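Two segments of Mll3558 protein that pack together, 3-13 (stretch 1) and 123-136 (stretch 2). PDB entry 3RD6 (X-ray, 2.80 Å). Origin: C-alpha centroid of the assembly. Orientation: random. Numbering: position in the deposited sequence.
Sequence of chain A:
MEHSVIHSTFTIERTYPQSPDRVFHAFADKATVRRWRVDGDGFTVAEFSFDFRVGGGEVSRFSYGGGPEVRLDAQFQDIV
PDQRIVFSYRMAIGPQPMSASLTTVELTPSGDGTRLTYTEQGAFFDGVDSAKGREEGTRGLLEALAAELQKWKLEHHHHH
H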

ATOM      1  N   HIS A   3      -6.849  -4.068  19.896  1.00 61.01           N
ATOM      2  CA  HIS A   3      -6.853  -3.620  18.471  1.00 64.80           C
ATOM      3  C   HIS A   3      -7.088  -4.771  17.485  1.00 64.14           C
ATOM      4  O   HIS A   3      -6.663  -5.905  17.722  1.00 64.49           O
ATOM      5  CB  HIS A   3      -5.535  -2.913  18.145  1.00 64.00           C
ATOM      6  CG  HIS A   3      -5.357  -1.617  18.872  1.00 69.46           C
ATOM      7  ND1 HIS A   3      -5.086  -1.549  20.224  1.00 72.67           N
ATOM      8  CD2 HIS A   3      -5.446  -0.339  18.439  1.00 72.01           C
ATOM      9  CE1 HIS A   3      -5.015  -0.282  20.588  1.00 67.25           C
ATOM     10  NE2 HIS A   3      -5.229   0.474  19.526  1.00 69.57           N
ATOM     11  N   SER A   4      -7.755  -4.475  16.372  1.00 59.36           N
ATOM     12  CA  SER A   4      -8.042  -5.497  15.364  1.00 58.90           C
ATOM     13  C   SER A   4      -7.825  -5.013  13.938  1.00 54.34           C
ATOM     14  O   SER A   4      -7.984  -3.827  13.634  1.00 49.45           O
ATOM     15  CB  SER A   4      -9.481  -5.992  15.494  1.00 60.19           C
ATOM     16  OG  SER A   4      -9.744  -6.459  16.814  1.00 73.83           O
ATOM     17  N   VAL A   5      -7.473  -5.944  13.061  1.00 50.14           N
ATOM     18  CA  VAL A   5      -7.241  -5.607  11.666  1.00 44.09           C
ATOM     19  C   VAL A   5      -7.985  -6.562  10.757  1.00 40.43           C
ATOM     20  O   VAL A   5      -7.763  -7.767  10.808  1.00 48.05           O
ATOM     21  CB  VAL A   5      -5.726  -5.678  11.272  1.00 30.13           C
ATOM     22  CG1 VAL A   5      -5.550  -5.294   9.809  1.00 37.30           C
ATOM     23  CG2 VAL A   5      -4.901  -4.768  12.153  1.00 30.76           C
ATOM     24  N   ILE A   6      -8.864  -6.015   9.926  1.00 42.58           N
ATOM     25  CA  ILE A   6      -9.614  -6.823   8.973  1.00 45.22           C
ATOM     26  C   ILE A   6      -8.896  -6.709   7.623  1.00 52.04           C
ATOM     27  O   ILE A   6      -8.532  -5.606   7.201  1.00 57.45           O
ATOM     28  CB  ILE A   6     -11.062  -6.312   8.801  1.00 48.19           C
ATOM     29  CG1 ILE A   6     -11.826  -6.432  10.119  1.00 54.39           C
ATOM     30  CG2 ILE A   6     -11.771  -7.104   7.712  1.00 42.32           C
ATOM     31  CD1 ILE A   6     -13.272  -5.989  10.024  1.00 58.01           C
ATOM     32  N   HIS A   7      -8.663  -7.840   6.963  1.00 44.49           N
ATOM     33  CA  HIS A   7      -8.014  -7.835   5.660  1.00 35.48           C
ATOM     34  C   HIS A   7      -8.982  -8.386   4.652  1.00 37.15           C
ATOM     35  O   HIS A   7      -9.546  -9.455   4.855  1.00 40.61           O
ATOM     36  CB  HIS A   7      -6.768  -8.720   5.632  1.00 33.33           C
ATOM     37  CG  HIS A   7      -5.659  -8.231   6.503  1.00 29.35           C
ATOM     38  ND1 HIS A   7      -5.483  -8.667   7.798  1.00 34.44           N
ATOM     39  CD2 HIS A   7      -4.698  -7.308   6.284  1.00 28.99           C
ATOM     40  CE1 HIS A   7      -4.460  -8.034   8.341  1.00 31.65           C
ATOM     41  NE2 HIS A   7      -3.965  -7.202   7.444  1.00 21.46           N
ATOM     42  N   SER A   8      -9.167  -7.661   3.558  1.00 37.10           N
ATOM     43  CA  SER A   8     -10.058  -8.105   2.504  1.00 23.21           C
ATOM     44  C   SER A   8      -9.574  -7.518   1.203  1.00 26.14           C
ATOM     45  O   SER A   8      -8.785  -6.591   1.185  1.00 27.09           O
ATOM     46  CB  SER A   8     -11.494  -7.649   2.777  1.00 37.30           C
ATOM     47  OG  SER A   8     -11.746  -6.366   2.214  1.00 46.82           O
ATOM     48  N   THR A   9     -10.073  -8.064   0.111  1.00 21.74           N
ATOM     49  CA  THR A   9      -9.706  -7.605  -1.206  1.00 31.73           C
ATOM     50  C   THR A   9     -10.979  -7.690  -2.008  1.00 29.40           C
ATOM     51  O   THR A   9     -11.806  -8.564  -1.770  1.00 43.52           O
ATOM     52  CB  THR A   9      -8.654  -8.539  -1.861  1.00 35.79           C
ATOM     53  OG1 THR A   9      -7.483  -8.609  -1.032  1.00 50.92           O
ATOM     54  CG2 THR A   9      -8.277  -8.042  -3.261  1.00 29.96           C
ATOM     55  N   PHE A  10     -11.151  -6.771  -2.945  1.00 39.50           N
ATOM     56  CA  PHE A  10     -12.322  -6.790  -3.803  1.00 34.27           C
ATOM     57  C   PHE A  10     -11.892  -6.332  -5.177  1.00 45.55           C
ATOM     58  O   PHE A  10     -10.861  -5.663  -5.327  1.00 45.99           O
ATOM     59  CB  PHE A  10     -13.450  -5.907  -3.239  1.00 41.89           C
ATOM     60  CG  PHE A  10     -13.157  -4.432  -3.240  1.00 46.31           C
ATOM     61  CD1 PHE A  10     -13.215  -3.696  -4.411  1.00 38.51           C
ATOM     62  CD2 PHE A  10     -12.857  -3.772  -2.064  1.00 39.98           C
ATOM     63  CE1 PHE A  10     -12.982  -2.319  -4.413  1.00 38.29           C
ATOM     64  CE2 PHE A  10     -12.623  -2.404  -2.060  1.00 42.86           C
ATOM     65  CZ  PHE A  10     -12.686  -1.682  -3.235  1.00 34.36           C
ATOM     66  N   THR A  11     -12.664  -6.713  -6.186  1.00 48.48           N
ATOM     67  CA  THR A  11     -12.342  -6.342  -7.556  1.00 53.35           C
ATOM     68  C   THR A  11     -13.575  -5.846  -8.299  1.00 55.32           C
ATOM     69  O   THR A  11     -14.680  -6.327  -8.078  1.00 61.45           O
ATOM     70  CB  THR A  11     -11.712  -7.533  -8.278  1.00 55.99           C
ATOM     71  OG1 THR A  11     -10.768  -8.153  -7.391  1.00 49.18           O
ATOM     72  CG2 THR A  11     -10.966  -7.078  -9.521  1.00 51.58           C
ATOM     73  N   ILE A  12     -13.376  -4.867  -9.169  1.00 55.99           N
ATOM     74  CA  ILE A  12     -14.464  -4.281  -9.929  1.00 58.80           C
ATOM     75  C   ILE A  12     -14.096  -4.160 -11.405  1.00 64.25           C
ATOM     76  O   ILE A  12     -13.164  -3.449 -11.760  1.00 64.56           O
ATOM     77  CB  ILE A  12     -14.802  -2.878  -9.382  1.00 58.49           C
ATOM     78  CG1 ILE A  12     -15.120  -2.975  -7.890  1.00 55.46           C
ATOM     79  CG2 ILE A  12     -15.968  -2.284 -10.141  1.00 59.66           C
ATOM     80  CD1 ILE A  12     -15.241  -1.637  -7.199  1.00 44.41           C
ATOM     81  N   GLU A  13     -14.819  -4.871 -12.261  1.00 63.35           N
ATOM     82  CA  GLU A  13     -14.567  -4.800 -13.694  1.00 67.87           C
ATOM     83  C   GLU A  13     -15.592  -3.864 -14.299  1.00 70.88           C
ATOM     84  O   GLU A  13     -16.758  -3.850 -13.895  1.00 74.49           O
ATOM     85  CB  GLU A  13     -14.682  -6.172 -14.355  1.00 73.83           C
ATOM     86  CG  GLU A  13     -13.574  -7.136 -13.991  1.00 82.05           C
ATOM     87  CD  GLU A  13     -14.077  -8.356 -13.236  1.00 86.92           C
ATOM     88  OE1 GLU A  13     -14.714  -8.180 -12.169  1.00 86.26           O
ATOM     89  OE2 GLU A  13     -13.833  -9.489 -13.708  1.00 89.03           O
ATOM     90  N   ALA A 123      -6.728  -2.955   4.556  1.00 29.80           N
ATOM     91  CA  ALA A 123      -6.591  -3.301   5.953  1.00 27.65           C
ATOM     92  C   ALA A 123      -7.447  -2.276   6.707  1.00 32.70           C
ATOM     93  O   ALA A 123      -7.095  -1.096   6.777  1.00 37.49           O
ATOM     94  CB  ALA A 123      -5.116  -3.204   6.370  1.00 29.46           C
ATOM     95  N   PHE A 124      -8.574  -2.728   7.251  1.00 25.83           N
ATOM     96  CA  PHE A 124      -9.485  -1.843   7.975  1.00 30.82           C
ATOM     97  C   PHE A 124      -9.226  -1.942   9.467  1.00 31.36           C
ATOM     98  O   PHE A 124      -9.194  -3.034  10.036  1.00 36.49           O
ATOM     99  CB  PHE A 124     -10.934  -2.182   7.598  1.00 35.78           C
ATOM    100  CG  PHE A 124     -11.140  -2.293   6.108  1.00 34.72           C
ATOM    101  CD1 PHE A 124     -10.796  -3.466   5.436  1.00 38.20           C
ATOM    102  CD2 PHE A 124     -11.568  -1.192   5.358  1.00 38.48           C
ATOM    103  CE1 PHE A 124     -10.869  -3.541   4.047  1.00 32.65           C
ATOM    104  CE2 PHE A 124     -11.641  -1.265   3.964  1.00 26.51           C
ATOM    105  CZ  PHE A 124     -11.287  -2.446   3.309  1.00 42.34           C
ATOM    106  N   PHE A 125      -9.065  -0.776  10.088  1.00 40.66           N
ATOM    107  CA  PHE A 125      -8.713  -0.680  11.493  1.00 43.91           C
ATOM    108  C   PHE A 125      -9.734  -0.628  12.603  1.00 54.11           C
ATOM    109  O   PHE A 125     -10.768   0.027  12.520  1.00 53.28           O
ATOM    110  CB  PHE A 125      -7.732   0.484  11.681  1.00 46.22           C
ATOM    111  CG  PHE A 125      -6.529   0.397  10.781  1.00 42.74           C
ATOM    112  CD1 PHE A 125      -5.792  -0.780  10.694  1.00 40.85           C
ATOM    113  CD2 PHE A 125      -6.153   1.471   9.994  1.00 45.22           C
ATOM    114  CE1 PHE A 125      -4.713  -0.875   9.839  1.00 44.24           C
ATOM    115  CE2 PHE A 125      -5.068   1.378   9.135  1.00 48.66           C
ATOM    116  CZ  PHE A 125      -4.350   0.205   9.058  1.00 39.01           C
ATOM    117  N   ASP A 126      -9.366  -1.343  13.660  1.00 57.35           N
ATOM    118  CA  ASP A 126     -10.094  -1.459  14.908  1.00 63.26           C
ATOM    119  C   ASP A 126     -11.601  -1.361  14.839  1.00 66.17           C
ATOM    120  O   ASP A 126     -12.171  -0.269  14.855  1.00 72.92           O
ATOM    121  CB  ASP A 126      -9.525  -0.440  15.900  1.00 61.21           C
ATOM    122  CG  ASP A 126      -8.032  -0.631  16.117  1.00 67.02           C
ATOM    123  OD1 ASP A 126      -7.605  -1.801  16.223  1.00 66.66           O
ATOM    124  OD2 ASP A 126      -7.282   0.370  16.180  1.00 65.70           O
ATOM    125  N   GLY A 127     -12.235  -2.530  14.790  1.00 64.13           N
ATOM    126  CA  GLY A 127     -13.680  -2.611  14.723  1.00 66.05           C
ATOM    127  C   GLY A 127     -14.174  -2.271  13.337  1.00 64.44           C
ATOM    128  O   GLY A 127     -14.808  -3.085  12.665  1.00 64.69           O
ATOM    129  N   VAL A 128     -13.865  -1.051  12.914  1.00 61.77           N
ATOM    130  CA  VAL A 128     -14.270  -0.546  11.615  1.00 64.32           C
ATOM    131  C   VAL A 128     -14.123  -1.532  10.458  1.00 59.35           C
ATOM    132  O   VAL A 128     -13.048  -2.067  10.209  1.00 61.33           O
ATOM    133  CB  VAL A 128     -13.480   0.752  11.274  1.00 70.92           C
ATOM    134  CG1 VAL A 128     -13.735   1.175   9.832  1.00 78.12           C
ATOM    135  CG2 VAL A 128     -13.895   1.857  12.219  1.00 71.09           C
ATOM    136  N   ASP A 129     -15.233  -1.780   9.770  1.00 57.43           N
ATOM    137  CA  ASP A 129     -15.235  -2.643   8.595  1.00 59.20           C
ATOM    138  C   ASP A 129     -15.909  -1.825   7.511  1.00 55.29           C
ATOM    139  O   ASP A 129     -17.115  -1.922   7.293  1.00 53.32           O
ATOM    140  CB  ASP A 129     -16.018  -3.942   8.816  1.00 60.23           C
ATOM    141  CG  ASP A 129     -15.908  -4.898   7.619  1.00 64.97           C
ATOM    142  OD1 ASP A 129     -16.235  -4.480   6.486  1.00 55.71           O
ATOM    143  OD2 ASP A 129     -15.490  -6.062   7.807  1.00 67.62           O
ATOM    144  N   SER A 130     -15.114  -0.999   6.845  1.00 51.90           N
ATOM    145  CA  SER A 130     -15.610  -0.144   5.786  1.00 46.36           C
ATOM    146  C   SER A 130     -15.421  -0.771   4.416  1.00 41.99           C
ATOM    147  O   SER A 130     -15.732  -0.153   3.403  1.00 43.52           O
ATOM    148  CB  SER A 130     -14.897   1.219   5.850  1.00 51.30           C
ATOM    149  OG  SER A 130     -13.490   1.065   5.974  1.00 51.28           O
ATOM    150  N   ALA A 131     -14.923  -2.003   4.378  1.00 44.78           N
ATOM    151  CA  ALA A 131     -14.689  -2.678   3.103  1.00 49.74           C
ATOM    152  C   ALA A 131     -15.928  -2.581   2.222  1.00 51.09           C
ATOM    153  O   ALA A 131     -15.857  -2.178   1.060  1.00 43.90           O
ATOM    154  CB  ALA A 131     -14.330  -4.135   3.352  1.00 45.73           C
ATOM    155  N   LYS A 132     -17.068  -2.929   2.808  1.00 50.50           N
ATOM    156  CA  LYS A 132     -18.349  -2.921   2.119  1.00 46.68           C
ATOM    157  C   LYS A 132     -18.666  -1.534   1.586  1.00 43.95           C
ATOM    158  O   LYS A 132     -18.902  -1.365   0.374  1.00 32.62           O
ATOM    159  CB  LYS A 132     -19.443  -3.389   3.077  1.00 53.22           C
ATOM    160  CG  LYS A 132     -19.228  -4.810   3.626  1.00 63.36           C
ATOM    161  CD  LYS A 132     -17.835  -4.993   4.239  1.00 65.36           C
ATOM    162  CE  LYS A 132     -17.638  -6.373   4.861  1.00 61.80           C
ATOM    163  NZ  LYS A 132     -17.974  -7.486   3.932  1.00 55.28           N
ATOM    164  N   GLY A 133     -18.657  -0.550   2.491  1.00 32.49           N
ATOM    165  CA  GLY A 133     -18.925   0.829   2.114  1.00 37.73           C
ATOM    166  C   GLY A 133     -17.923   1.421   1.128  1.00 41.40           C
ATOM    167  O   GLY A 133     -18.282   2.260   0.294  1.00 44.67           O
ATOM    168  N   ARG A 134     -16.667   0.981   1.212  1.00 38.05           N
ATOM    169  CA  ARG A 134     -15.628   1.479   0.327  0.50 26.76           C
ATOM    170  C   ARG A 134     -15.774   0.909  -1.079  1.00 29.63           C
ATOM    171  O   ARG A 134     -15.553   1.628  -2.056  1.00 40.98           O
ATOM    172  CB  ARG A 134     -14.234   1.164   0.875  0.50 30.98           C
ATOM    173  CG  ARG A 134     -13.152   2.060   0.284  0.50 25.07           C
ATOM    174  CD  ARG A 134     -11.749   1.678   0.743  0.50 38.87           C
ATOM    175  NE  ARG A 134     -11.563   1.754   2.190  0.50 35.41           N
ATOM    176  CZ  ARG A 134     -11.780   2.839   2.923  0.50 36.61           C
ATOM    177  NH1 ARG A 134     -12.197   3.949   2.349  0.50 31.98           N
ATOM    178  NH2 ARG A 134     -11.578   2.811   4.231  0.50 19.34           N
ATOM    179  N   GLU A 135     -16.151  -0.360  -1.213  1.00 41.61           N
ATOM    180  CA  GLU A 135     -16.319  -0.897  -2.561  1.00 49.37           C
ATOM    181  C   GLU A 135     -17.526  -0.221  -3.206  1.00 54.00           C
ATOM    182  O   GLU A 135     -17.528   0.043  -4.408  1.00 57.80           O
ATOM    183  CB  GLU A 135     -16.558  -2.403  -2.559  1.00 49.89           C
ATOM    184  CG  GLU A 135     -16.550  -2.968  -3.981  1.00 49.02           C
ATOM    185  CD  GLU A 135     -17.189  -4.342  -4.094  1.00 56.25           C
ATOM    186  OE1 GLU A 135     -16.984  -5.193  -3.189  1.00 51.95           O
ATOM    187  OE2 GLU A 135     -17.893  -4.565  -5.110  1.00 44.38           O
ATOM    188  N   GLU A 136     -18.549   0.054  -2.394  1.00 51.75           N
ATOM    189  CA  GLU A 136     -19.765   0.693  -2.869  1.00 59.01           C
ATOM    190  C   GLU A 136     -19.434   2.029  -3.520  1.00 54.87           C
ATOM    191  O   GLU A 136     -19.901   2.327  -4.618  1.00 57.88           O
ATOM    192  CB  GLU A 136     -20.723   0.903  -1.699  1.00 67.82           C
ATOM    193  CG  GLU A 136     -22.166   1.204  -2.100  1.00 72.21           C
ATOM    194  CD  GLU A 136     -23.105   1.256  -0.905  1.00 81.11           C
ATOM    195  OE1 GLU A 136     -23.164   0.268  -0.140  1.00 77.18           O
ATOM    196  OE2 GLU A 136     -23.790   2.287  -0.737  1.00 76.83           O
TER
HETATM  197  O   HOH W   1     -15.320  -7.747  -4.853  1.00 46.95           O

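Backbone pairing joins the start of stretch 1 to the start of stretch 2. Strand 5-13 runs antiparallel to strand 123-125, their N-to-C directions 151° apart, with Ile 6 facing Phe 124 as a hydrogen-bonded pair: Ile 6 N donates to Phe 124 O over 3.0 Å, almost straight at 176°, and Phe 124 N donates to Ile 6 O over 2.9 Å. Val 5 with Phe 125 and His 7 with Ala 123 are the flanking non-hydrogen-bonded pairs. Ile 6 O also receives a CA-H...O contact from Ala 123 CA at 3.3 Å.

Beyond the last bridge, in the loop, Asp 126 answers Ser 4 with both backbone and side chain. Asp 126 N donates to Ser 4 O (2.8 Å), while Ser 4 N donates to Asp 126 OD1 (2.7 Å); the carboxylate thus takes the amide that a backbone carbonyl would otherwise accept. The same carboxylate reaches His 3, where Asp 126 OD2 lies 3.0 Å from His 3 CD2, at the ring edge and near its plane.

Side-chain packing follows the alternation of the strands. On one face of the sheet, Val 5 makes apolar contacts, its CG1 4.0 Å from Ala 123 CB and its CG2 4.3 Å from Phe 125 CD1, at the edge of that ring; His 7 CD2 approaches Ala 123 CB at 4.1 Å. On the other face, the apolar pair Ile 6 CB and Phe 124 CB are 4.3 Å apart. The extended Ile 6 side chain (m, t) carries its CD1 to the loop, 3.9 Å from Val 128 O and 3.1 Å from Asp 129 OD2, a close approach of a methyl to a carboxylate oxygen rather than a polar bond. Helix 131-136 runs alongside strand 5-13 at an axis angle of 21°, 9.9 Å away at closest approach. Ser 8 OG touches both elements of stretch 2, 3.5 Å from Phe 124 CE1 and 3.6 Å from Ala 131 CB, and Ile 12 CD1 touches Glu 135 CG at 3.7 Å.

A CH-pi contact joins Phe 10 to the helix. Phe 10, with chi1 in p, offers a ring face to Glu 135: Glu 135 CG lies 3.7 Å from the Phe 10 ring centroid, 22° off the normal, a contact made by the aliphatic part of an acidic side chain.

A water accepts from Thr 11 N (3.1 Å to the water O) and donates weakly to Glu 135 OE1 (3.5 Å from the same O).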